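Local coordinates for CytC3 (PDB 3GJB), which probably uses non-heme iron(II), 2-oxoglutarate, oxygen and chloride to chlorinate an aliphatic amino acid tethered to a carrier protein, at residues A[103-108]-A[252-257]; A[146-151]-A[257-262]. One frame throughout, in Å; residues are numbered along the deposited sequence.

In the fold
Contacts 1 and 2 use successive parts of strand 253-262, which lies between strands 98-108 and 147-152 in the antiparallel sheet of a cupin-type fold. Their centres lie about 13 Å apart and they share Ala-257. A salt bridge from Glu-104 OE2 to Arg-259 NE (2.9 Å) couples them on one face, where Phe-106 CD2 also meets Trp-150 NE1 at 3.4 Å. Phe-256 N and Thr-151 O, 2.8 Å apart, probably form a hydrogen bond. Two 2-oxoglutarates lie beside this face: Lys-108 and Arg-253 of contact 1 hold the terminal carboxylate of one, probably the cosubstrate, while Arg-259 of contact 2 lies against the end of a second.

Contact 1: A[103-108]-A[252-257]; sequences SEFFPK and YRMGFA. With AKG (2-oxoglutaric acid), chain D.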
ATOM      1  N   SER A 103      -2.693   2.384  -3.708  1.00 38.78           N
ATOM      2  CA  SER A 103      -1.540   1.561  -4.007  1.00 38.61           C
ATOM      3  C   SER A 103      -0.593   2.496  -4.760  1.00 39.82           C
ATOM      4  O   SER A 103      -1.035   3.414  -5.459  1.00 36.98           O
ATOM      5  CB  SER A 103      -1.918   0.350  -4.861  1.00 37.35           C
ATOM      6  OG  SER A 103      -2.262   0.719  -6.178  1.00 41.57           O
ATOM      7  N   GLU A 104       0.705   2.287  -4.577  1.00 40.35           N
ATOM      8  CA  GLU A 104       1.713   3.107  -5.229  1.00 40.73           C
ATOM      9  C   GLU A 104       2.999   2.312  -5.359  1.00 40.62           C
ATOM     10  O   GLU A 104       3.212   1.344  -4.631  1.00 41.15           O
ATOM     11  CB  GLU A 104       1.965   4.387  -4.424  1.00 42.58           C
ATOM     12  CG  GLU A 104       2.294   4.166  -2.952  1.00 44.49           C
ATOM     13  CD  GLU A 104       2.273   5.463  -2.141  1.00 47.52           C
ATOM     14  OE1 GLU A 104       3.172   6.311  -2.334  1.00 46.12           O
ATOM     15  OE2 GLU A 104       1.349   5.638  -1.312  1.00 48.14           O
ATOM     16  N   PHE A 105       3.845   2.711  -6.302  1.00 40.09           N
ATOM     17  CA  PHE A 105       5.113   2.034  -6.503  1.00 38.70           C
ATOM     18  C   PHE A 105       6.255   2.753  -5.792  1.00 37.53           C
ATOM     19  O   PHE A 105       6.253   3.970  -5.656  1.00 36.94           O
ATOM     20  CB  PHE A 105       5.410   1.893  -8.001  1.00 38.18           C
ATOM     21  CG  PHE A 105       4.515   0.904  -8.695  1.00 38.72           C
ATOM     22  CD1 PHE A 105       3.215   1.252  -9.056  1.00 37.80           C
ATOM     23  CD2 PHE A 105       4.947  -0.402  -8.924  1.00 36.58           C
ATOM     24  CE1 PHE A 105       2.351   0.309  -9.635  1.00 36.79           C
ATOM     25  CE2 PHE A 105       4.096  -1.350  -9.500  1.00 37.71           C
ATOM     26  CZ  PHE A 105       2.789  -0.988  -9.856  1.00 37.40           C
ATOM     27  N   PHE A 106       7.218   1.975  -5.317  1.00 37.90           N
ATOM     28  CA  PHE A 106       8.383   2.512  -4.630  1.00 36.85           C
ATOM     29  C   PHE A 106       9.630   1.964  -5.282  1.00 37.30           C
ATOM     30  O   PHE A 106      10.176   0.958  -4.847  1.00 37.58           O
ATOM     31  CB  PHE A 106       8.374   2.112  -3.160  1.00 36.60           C
ATOM     32  CG  PHE A 106       7.390   2.877  -2.334  1.00 37.99           C
ATOM     33  CD1 PHE A 106       7.611   4.216  -2.035  1.00 38.47           C
ATOM     34  CD2 PHE A 106       6.243   2.261  -1.849  1.00 37.48           C
ATOM     35  CE1 PHE A 106       6.697   4.932  -1.257  1.00 37.10           C
ATOM     36  CE2 PHE A 106       5.328   2.972  -1.072  1.00 36.47           C
ATOM     37  CZ  PHE A 106       5.556   4.301  -0.779  1.00 35.58           C
ATOM     38  N   PRO A 107      10.091   2.609  -6.353  1.00 38.48           N
ATOM     39  CA  PRO A 107      11.298   2.107  -7.009  1.00 38.66           C
ATOM     40  C   PRO A 107      12.526   2.706  -6.344  1.00 38.47           C
ATOM     41  O   PRO A 107      12.431   3.706  -5.642  1.00 37.91           O
ATOM     42  CB  PRO A 107      11.137   2.607  -8.437  1.00 38.14           C
ATOM     43  CG  PRO A 107      10.526   3.961  -8.211  1.00 40.69           C
ATOM     44  CD  PRO A 107       9.458   3.670  -7.157  1.00 38.49           C
ATOM     45  N   LYS A 108      13.673   2.076  -6.545  1.00 38.29           N
ATOM     46  CA  LYS A 108      14.912   2.601  -6.000  1.00 37.62           C
ATOM     47  C   LYS A 108      16.015   2.219  -6.968  1.00 37.92           C
ATOM     48  O   LYS A 108      16.150   1.061  -7.350  1.00 38.64           O
ATOM     49  CB  LYS A 108      15.192   2.057  -4.601  1.00 35.23           C
ATOM     50  CG  LYS A 108      16.161   2.951  -3.858  1.00 34.12           C
ATOM     51  CD  LYS A 108      16.038   2.794  -2.376  1.00 36.08           C
ATOM     52  CE  LYS A 108      16.869   3.839  -1.666  1.00 32.69           C
ATOM     53  NZ  LYS A 108      16.793   3.637  -0.199  1.00 35.23           N
ATOM     54  N   TYR A 252      17.598  -2.714  -9.847  1.00 43.14           N
ATOM     55  CA  TYR A 252      16.679  -1.755  -9.261  1.00 42.72           C
ATOM     56  C   TYR A 252      15.745  -2.493  -8.324  1.00 43.01           C
ATOM     57  O   TYR A 252      15.490  -3.684  -8.495  1.00 43.89           O
ATOM     58  CB  TYR A 252      15.882  -1.040 -10.357  1.00 41.82           C
ATOM     59  CG  TYR A 252      14.873  -1.924 -11.048  1.00 41.56           C
ATOM     60  CD1 TYR A 252      13.619  -2.153 -10.480  1.00 40.73           C
ATOM     61  CD2 TYR A 252      15.198  -2.592 -12.229  1.00 41.27           C
ATOM     62  CE1 TYR A 252      12.717  -3.035 -11.065  1.00 41.63           C
ATOM     63  CE2 TYR A 252      14.304  -3.482 -12.824  1.00 41.42           C
ATOM     64  CZ  TYR A 252      13.064  -3.700 -12.236  1.00 41.07           C
ATOM     65  OH  TYR A 252      12.181  -4.594 -12.793  1.00 37.58           O
ATOM     66  N   ARG A 253      15.266  -1.797  -7.307  1.00 42.94           N
ATOM     67  CA  ARG A 253      14.345  -2.407  -6.376  1.00 43.38           C
ATOM     68  C   ARG A 253      12.979  -1.825  -6.668  1.00 44.20           C
ATOM     69  O   ARG A 253      12.850  -0.621  -6.901  1.00 45.40           O
ATOM     70  CB  ARG A 253      14.743  -2.108  -4.937  1.00 43.12           C
ATOM     71  CG  ARG A 253      13.651  -2.456  -3.949  1.00 45.08           C
ATOM     72  CD  ARG A 253      12.831  -1.224  -3.599  1.00 45.09           C
ATOM     73  NE  ARG A 253      13.443  -0.474  -2.506  1.00 43.29           N
ATOM     74  CZ  ARG A 253      12.972   0.665  -2.011  1.00 43.60           C
ATOM     75  NH1 ARG A 253      11.868   1.216  -2.511  1.00 41.52           N
ATOM     76  NH2 ARG A 253      13.595   1.242  -0.995  1.00 44.08           N
ATOM     77  N   MET A 254      11.963  -2.678  -6.673  1.00 43.19           N
ATOM     78  CA  MET A 254      10.612  -2.230  -6.942  1.00 39.67           C
ATOM     79  C   MET A 254       9.653  -2.764  -5.913  1.00 39.13           C
ATOM     80  O   MET A 254       9.391  -3.965  -5.856  1.00 38.14           O
ATOM     81  CB  MET A 254      10.144  -2.681  -8.324  1.00 40.90           C
ATOM     82  CG  MET A 254       8.808  -2.073  -8.724  1.00 38.65           C
ATOM     83  SD  MET A 254       8.866  -0.270  -8.657  1.00 39.55           S
ATOM     84  CE  MET A 254       9.747   0.098 -10.165  1.00 35.17           C
ATOM     85  N   GLY A 255       9.139  -1.861  -5.089  1.00 37.61           N
ATOM     86  CA  GLY A 255       8.179  -2.246  -4.083  1.00 37.26           C
ATOM     87  C   GLY A 255       6.802  -1.770  -4.518  1.00 36.67           C
ATOM     88  O   GLY A 255       6.657  -0.708  -5.121  1.00 34.23           O
ATOM     89  N   PHE A 256       5.787  -2.574  -4.241  1.00 36.37           N
ATOM     90  CA  PHE A 256       4.432  -2.197  -4.579  1.00 35.60           C
ATOM     91  C   PHE A 256       3.701  -2.148  -3.258  1.00 33.71           C
ATOM     92  O   PHE A 256       3.578  -3.154  -2.585  1.00 33.60           O
ATOM     93  CB  PHE A 256       3.786  -3.236  -5.488  1.00 37.44           C
ATOM     94  CG  PHE A 256       2.332  -2.982  -5.742  1.00 38.34           C
ATOM     95  CD1 PHE A 256       1.925  -1.869  -6.472  1.00 38.01           C
ATOM     96  CD2 PHE A 256       1.367  -3.841  -5.236  1.00 36.87           C
ATOM     97  CE1 PHE A 256       0.572  -1.616  -6.697  1.00 38.29           C
ATOM     98  CE2 PHE A 256       0.008  -3.596  -5.454  1.00 38.89           C
ATOM     99  CZ  PHE A 256      -0.388  -2.481  -6.187  1.00 37.55           C
ATOM    100  N   ALA A 257       3.220  -0.972  -2.885  1.00 33.52           N
ATOM    101  CA  ALA A 257       2.522  -0.823  -1.619  1.00 33.72           C
ATOM    102  C   ALA A 257       1.032  -0.641  -1.797  1.00 34.99           C
ATOM    103  O   ALA A 257       0.586   0.127  -2.649  1.00 35.96           O
ATOM    104  CB  ALA A 257       3.086   0.360  -0.852  1.00 31.66           C
TER
HETATM  105  C1  AKG D 321       9.397   5.585   3.129  1.00 67.52           C
HETATM  106  O1  AKG D 321       8.729   5.041   2.265  1.00 71.65           O
HETATM  107  O2  AKG D 321       8.793   6.026   4.241  1.00 67.25           O
HETATM  108  C2  AKG D 321      10.874   5.758   2.943  1.00 67.63           C
HETATM  109  O5  AKG D 321      11.569   6.309   3.804  1.00 58.41           O
HETATM  110  C3  AKG D 321      11.489   5.241   1.667  1.00 66.78           C
HETATM  111  C4  AKG D 321      12.975   5.520   1.637  1.00 66.81           C
HETATM  112  C5  AKG D 321      13.574   4.993   0.369  1.00 67.63           C
HETATM  113  O3  AKG D 321      12.890   4.423  -0.459  1.00 67.23           O
HETATM  114  O4  AKG D 321      14.882   5.165   0.165  1.00 68.12           O
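In the antiparallel sheet of this cupin-type oxygenase fold, strands 98-108 and 253-262 pair antiparallel and bring Lys-108 and Arg-253 together beside the C5 carboxylate of 2-oxoglutarate (chain D). Backbone hydrogen bonds link Glu-104 with Ala-257, Phe-106 with Gly-255 and Lys-108 with Arg-253. Phe-106 O is gripped twice, by Gly-255 N (3.0 Å) and by Arg-253 NH1 (2.9 Å), which reach it from opposite faces of the carbonyl plane. Bends at chi2 (-97°) and chi3 (-86°) fold the arginine back over the neighbouring strand, so that Phe-106 O lies at the guanidinium edge while Lys-108 CB covers the centre of one face. From there Arg-253 NH2 makes a weak bond to O3 of the 2-oxoglutarate, 3.3 Å away. The extended Lys-108 chain carries NZ to O4 of the same carboxylate; their bond is modelled so short that its exact length is doubtful. Leu-243 O accepts from Lys-108 NZ, Gly-161 O from both Lys-108 NZ and Arg-253 NH2, and Ser-242 OG bonds to the 2-oxoglutarate. On this same face Ala-257 CB meets the edge of the Phe-106 ring at CE2 (3.4 Å). The other face is apolar. Phe-256 CD1 sits over one face of Phe-105, 3.6 Å from CZ, with the ring planes at 51°, and Met-254 SD approaches the edge of Phe-105 at CD2 (3.9 Å) in a Met-aromatic contact. Two cationic side chains thus converge on one carboxylate; a basic residue at this end of the cosubstrate is familiar from 2-oxoglutarate oxygenases. The bond to Phe-106 O helps to fix the guanidinium's rotation.

Contact 2: A[146-151]-A[257-262]; sequences TITVWT and AARYVP. With AKG (2-oxoglutaric acid), chain E.
The Arg-259 guanidinium is sandwiched between Thr-148 and a second 2-oxoglutarate (chain E): Thr-148 CG2 lies over one flat face, 3.8 Å from NH1, and the carboxylate atom O3 over the opposite face, 3.4 Å from NE. The two side chains run side by side and point the same way, which also puts Thr-148 OG1 close to NH1, though at too poor an angle for a hydrogen bond. The arm of Arg-259, extended from CG to NE (chi2 170°), carries NE into a salt bridge with Glu-104 OE2 on strand 98-108. Behind it, the backbones of strands 147-152 and 253-262 pair antiparallel through hydrogen bonds between Val-149 and Ala-258 and between Ile-147 and Tyr-260. Tyr-260 O takes only a weak bond from Ile-147 N, and a second donor, Thr-146 OG1 (2.9 Å), comes from above its carbonyl plane. Thr-146 turns OG1 away from its backbone N (chi1 174°) and so reaches across the strand end; Trp-101 NE1 bonds to the same hydroxyl. On the other face of the sheet, Val-149 CG2 packs on Tyr-260 at CE1 (3.7 Å), and Ile-147 O lies at the edge of that ring, 3.8 Å from CD1. The phenol OH bonds to Ile-81 O, and residues of helix 84-94 cover this side. Because O3 lies above the guanidinium rather than along its N-H bonds, attraction to the second 2-oxoglutarate is probably largely electrostatic, while the salt bridge to Glu-104 OE2 probably offsets the arginine's charge and helps to hold NE in place.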
ATOM      1  N   THR A 146      -2.805   4.065   8.326  1.00 42.31           N
ATOM      2  CA  THR A 146      -3.319   3.091   7.373  1.00 41.07           C
ATOM      3  C   THR A 146      -2.355   1.906   7.288  1.00 41.45           C
ATOM      4  O   THR A 146      -1.153   2.100   7.152  1.00 43.91           O
ATOM      5  CB  THR A 146      -3.475   3.732   5.966  1.00 40.30           C
ATOM      6  OG1 THR A 146      -3.841   2.732   5.009  1.00 40.09           O
ATOM      7  CG2 THR A 146      -2.180   4.379   5.523  1.00 40.44           C
ATOM      8  N   ILE A 147      -2.863   0.682   7.387  1.00 41.92           N
ATOM      9  CA  ILE A 147      -1.981  -0.476   7.279  1.00 41.33           C
ATOM     10  C   ILE A 147      -1.476  -0.550   5.855  1.00 41.07           C
ATOM     11  O   ILE A 147      -2.264  -0.572   4.901  1.00 38.61           O
ATOM     12  CB  ILE A 147      -2.689  -1.817   7.631  1.00 42.40           C
ATOM     13  CG1 ILE A 147      -3.271  -1.740   9.040  1.00 42.33           C
ATOM     14  CG2 ILE A 147      -1.692  -2.969   7.632  1.00 39.62           C
ATOM     15  CD1 ILE A 147      -2.268  -1.474  10.062  1.00 45.40           C
ATOM     16  N   THR A 148      -0.154  -0.575   5.727  1.00 40.94           N
ATOM     17  CA  THR A 148       0.505  -0.634   4.432  1.00 39.36           C
ATOM     18  C   THR A 148       1.128  -2.008   4.209  1.00 38.88           C
ATOM     19  O   THR A 148       1.812  -2.537   5.079  1.00 36.88           O
ATOM     20  CB  THR A 148       1.610   0.440   4.339  1.00 39.91           C
ATOM     21  OG1 THR A 148       1.038   1.730   4.588  1.00 42.59           O
ATOM     22  CG2 THR A 148       2.256   0.432   2.966  1.00 38.09           C
ATOM     23  N   VAL A 149       0.864  -2.586   3.042  1.00 38.09           N
ATOM     24  CA  VAL A 149       1.408  -3.886   2.685  1.00 35.70           C
ATOM     25  C   VAL A 149       2.392  -3.629   1.560  1.00 35.81           C
ATOM     26  O   VAL A 149       2.012  -3.362   0.416  1.00 35.31           O
ATOM     27  CB  VAL A 149       0.308  -4.853   2.215  1.00 35.61           C
ATOM     28  CG1 VAL A 149       0.912  -6.219   1.907  1.00 30.09           C
ATOM     29  CG2 VAL A 149      -0.752  -4.973   3.289  1.00 34.65           C
ATOM     30  N   TRP A 150       3.669  -3.706   1.909  1.00 36.32           N
ATOM     31  CA  TRP A 150       4.747  -3.437   0.976  1.00 35.95           C
ATOM     32  C   TRP A 150       5.279  -4.745   0.377  1.00 36.54           C
ATOM     33  O   TRP A 150       5.995  -5.498   1.034  1.00 36.23           O
ATOM     34  CB  TRP A 150       5.850  -2.697   1.733  1.00 35.14           C
ATOM     35  CG  TRP A 150       6.765  -1.831   0.916  1.00 34.24           C
ATOM     36  CD1 TRP A 150       6.711  -0.470   0.793  1.00 34.30           C
ATOM     37  CD2 TRP A 150       7.949  -2.250   0.222  1.00 33.84           C
ATOM     38  NE1 TRP A 150       7.798  -0.011   0.081  1.00 36.82           N
ATOM     39  CE2 TRP A 150       8.572  -1.083  -0.285  1.00 35.00           C
ATOM     40  CE3 TRP A 150       8.545  -3.497  -0.018  1.00 33.75           C
ATOM     41  CZ2 TRP A 150       9.763  -1.126  -1.015  1.00 34.07           C
ATOM     42  CZ3 TRP A 150       9.735  -3.541  -0.744  1.00 35.24           C
ATOM     43  CH2 TRP A 150      10.331  -2.361  -1.232  1.00 35.79           C
ATOM     44  N   THR A 151       4.915  -5.011  -0.873  1.00 35.60           N
ATOM     45  CA  THR A 151       5.357  -6.223  -1.541  1.00 34.73           C
ATOM     46  C   THR A 151       6.571  -5.979  -2.427  1.00 34.26           C
ATOM     47  O   THR A 151       6.595  -5.046  -3.233  1.00 34.92           O
ATOM     48  CB  THR A 151       4.248  -6.822  -2.418  1.00 33.86           C
ATOM     49  OG1 THR A 151       3.101  -7.100  -1.610  1.00 35.12           O
ATOM     50  CG2 THR A 151       4.729  -8.127  -3.067  1.00 33.24           C
ATOM     51  N   ALA A 257       3.220  -0.972  -2.885  1.00 33.52           N
ATOM     52  CA  ALA A 257       2.522  -0.823  -1.619  1.00 33.72           C
ATOM     53  C   ALA A 257       1.032  -0.641  -1.797  1.00 34.99           C
ATOM     54  O   ALA A 257       0.586   0.127  -2.649  1.00 35.96           O
ATOM     55  CB  ALA A 257       3.086   0.360  -0.852  1.00 31.66           C
ATOM     56  N   ALA A 258       0.269  -1.353  -0.978  1.00 35.94           N
ATOM     57  CA  ALA A 258      -1.182  -1.258  -0.994  1.00 37.25           C
ATOM     58  C   ALA A 258      -1.556  -0.852   0.427  1.00 38.06           C
ATOM     59  O   ALA A 258      -1.092  -1.460   1.396  1.00 37.18           O
ATOM     60  CB  ALA A 258      -1.798  -2.601  -1.352  1.00 35.99           C
ATOM     61  N   ARG A 259      -2.378   0.183   0.560  1.00 38.55           N
ATOM     62  CA  ARG A 259      -2.767   0.659   1.887  1.00 39.11           C
ATOM     63  C   ARG A 259      -4.236   0.370   2.217  1.00 39.57           C
ATOM     64  O   ARG A 259      -5.135   0.574   1.387  1.00 37.70           O
ATOM     65  CB  ARG A 259      -2.458   2.154   1.991  1.00 39.94           C
ATOM     66  CG  ARG A 259      -0.980   2.477   1.745  1.00 39.88           C
ATOM     67  CD  ARG A 259      -0.773   3.968   1.618  1.00 42.73           C
ATOM     68  NE  ARG A 259       0.570   4.339   1.180  1.00 42.93           N
ATOM     69  CZ  ARG A 259       1.635   4.425   1.973  1.00 42.08           C
ATOM     70  NH1 ARG A 259       1.541   4.160   3.271  1.00 40.03           N
ATOM     71  NH2 ARG A 259       2.794   4.810   1.462  1.00 42.69           N
ATOM     72  N   TYR A 260      -4.466  -0.109   3.438  1.00 39.82           N
ATOM     73  CA  TYR A 260      -5.803  -0.476   3.888  1.00 39.87           C
ATOM     74  C   TYR A 260      -6.319   0.243   5.136  1.00 41.52           C
ATOM     75  O   TYR A 260      -5.556   0.594   6.043  1.00 41.36           O
ATOM     76  CB  TYR A 260      -5.864  -1.983   4.159  1.00 38.39           C
ATOM     77  CG  TYR A 260      -5.468  -2.859   2.996  1.00 39.02           C
ATOM     78  CD1 TYR A 260      -4.128  -2.997   2.618  1.00 38.40           C
ATOM     79  CD2 TYR A 260      -6.434  -3.542   2.257  1.00 38.77           C
ATOM     80  CE1 TYR A 260      -3.765  -3.793   1.526  1.00 39.37           C
ATOM     81  CE2 TYR A 260      -6.084  -4.337   1.165  1.00 38.65           C
ATOM     82  CZ  TYR A 260      -4.751  -4.457   0.803  1.00 39.09           C
ATOM     83  OH  TYR A 260      -4.416  -5.220  -0.295  1.00 39.92           O
ATOM     84  N   VAL A 261      -7.634   0.445   5.165  1.00 40.89           N
ATOM     85  CA  VAL A 261      -8.316   1.060   6.297  1.00 41.96           C
ATOM     86  C   VAL A 261      -9.659   0.362   6.498  1.00 42.71           C
ATOM     87  O   VAL A 261     -10.305  -0.066   5.534  1.00 41.68           O
ATOM     88  CB  VAL A 261      -8.615   2.567   6.080  1.00 40.95           C
ATOM     89  CG1 VAL A 261      -7.332   3.374   6.147  1.00 39.44           C
ATOM     90  CG2 VAL A 261      -9.336   2.773   4.752  1.00 38.11           C
ATOM     91  N   PRO A 262     -10.080   0.198   7.760  1.00 43.66           N
ATOM     92  CA  PRO A 262     -11.373  -0.449   7.987  1.00 43.84           C
ATOM     93  C   PRO A 262     -12.451   0.454   7.385  1.00 42.29           C
ATOM     94  O   PRO A 262     -12.193   1.621   7.099  1.00 43.02           O
ATOM     95  CB  PRO A 262     -11.450  -0.554   9.514  1.00 44.05           C
ATOM     96  CG  PRO A 262     -10.589   0.584   9.981  1.00 46.53           C
ATOM     97  CD  PRO A 262      -9.413   0.507   9.032  1.00 44.35           C
TER
HETATM   98  C1  AKG E 322       0.305  12.206  -0.485  1.00 58.24           C
HETATM   99  O1  AKG E 322      -0.213  11.497  -1.327  1.00 54.95           O
HETATM  100  O2  AKG E 322       0.543  13.493  -0.772  1.00 53.94           O
HETATM  101  C2  AKG E 322       0.687  11.646   0.865  1.00 61.40           C
HETATM  102  O5  AKG E 322       1.213  12.373   1.694  1.00 56.14           O
HETATM  103  C3  AKG E 322       0.422  10.177   1.172  1.00 64.94           C
HETATM  104  C4  AKG E 322       0.885   9.763   2.580  1.00 69.48           C
HETATM  105  C5  AKG E 322       0.626   8.275   2.816  1.00 73.92           C
HETATM  106  O3  AKG E 322       0.115   7.582   1.955  1.00 73.74           O
HETATM  107  O4  AKG E 322       0.976   7.715   3.993  1.00 76.62           O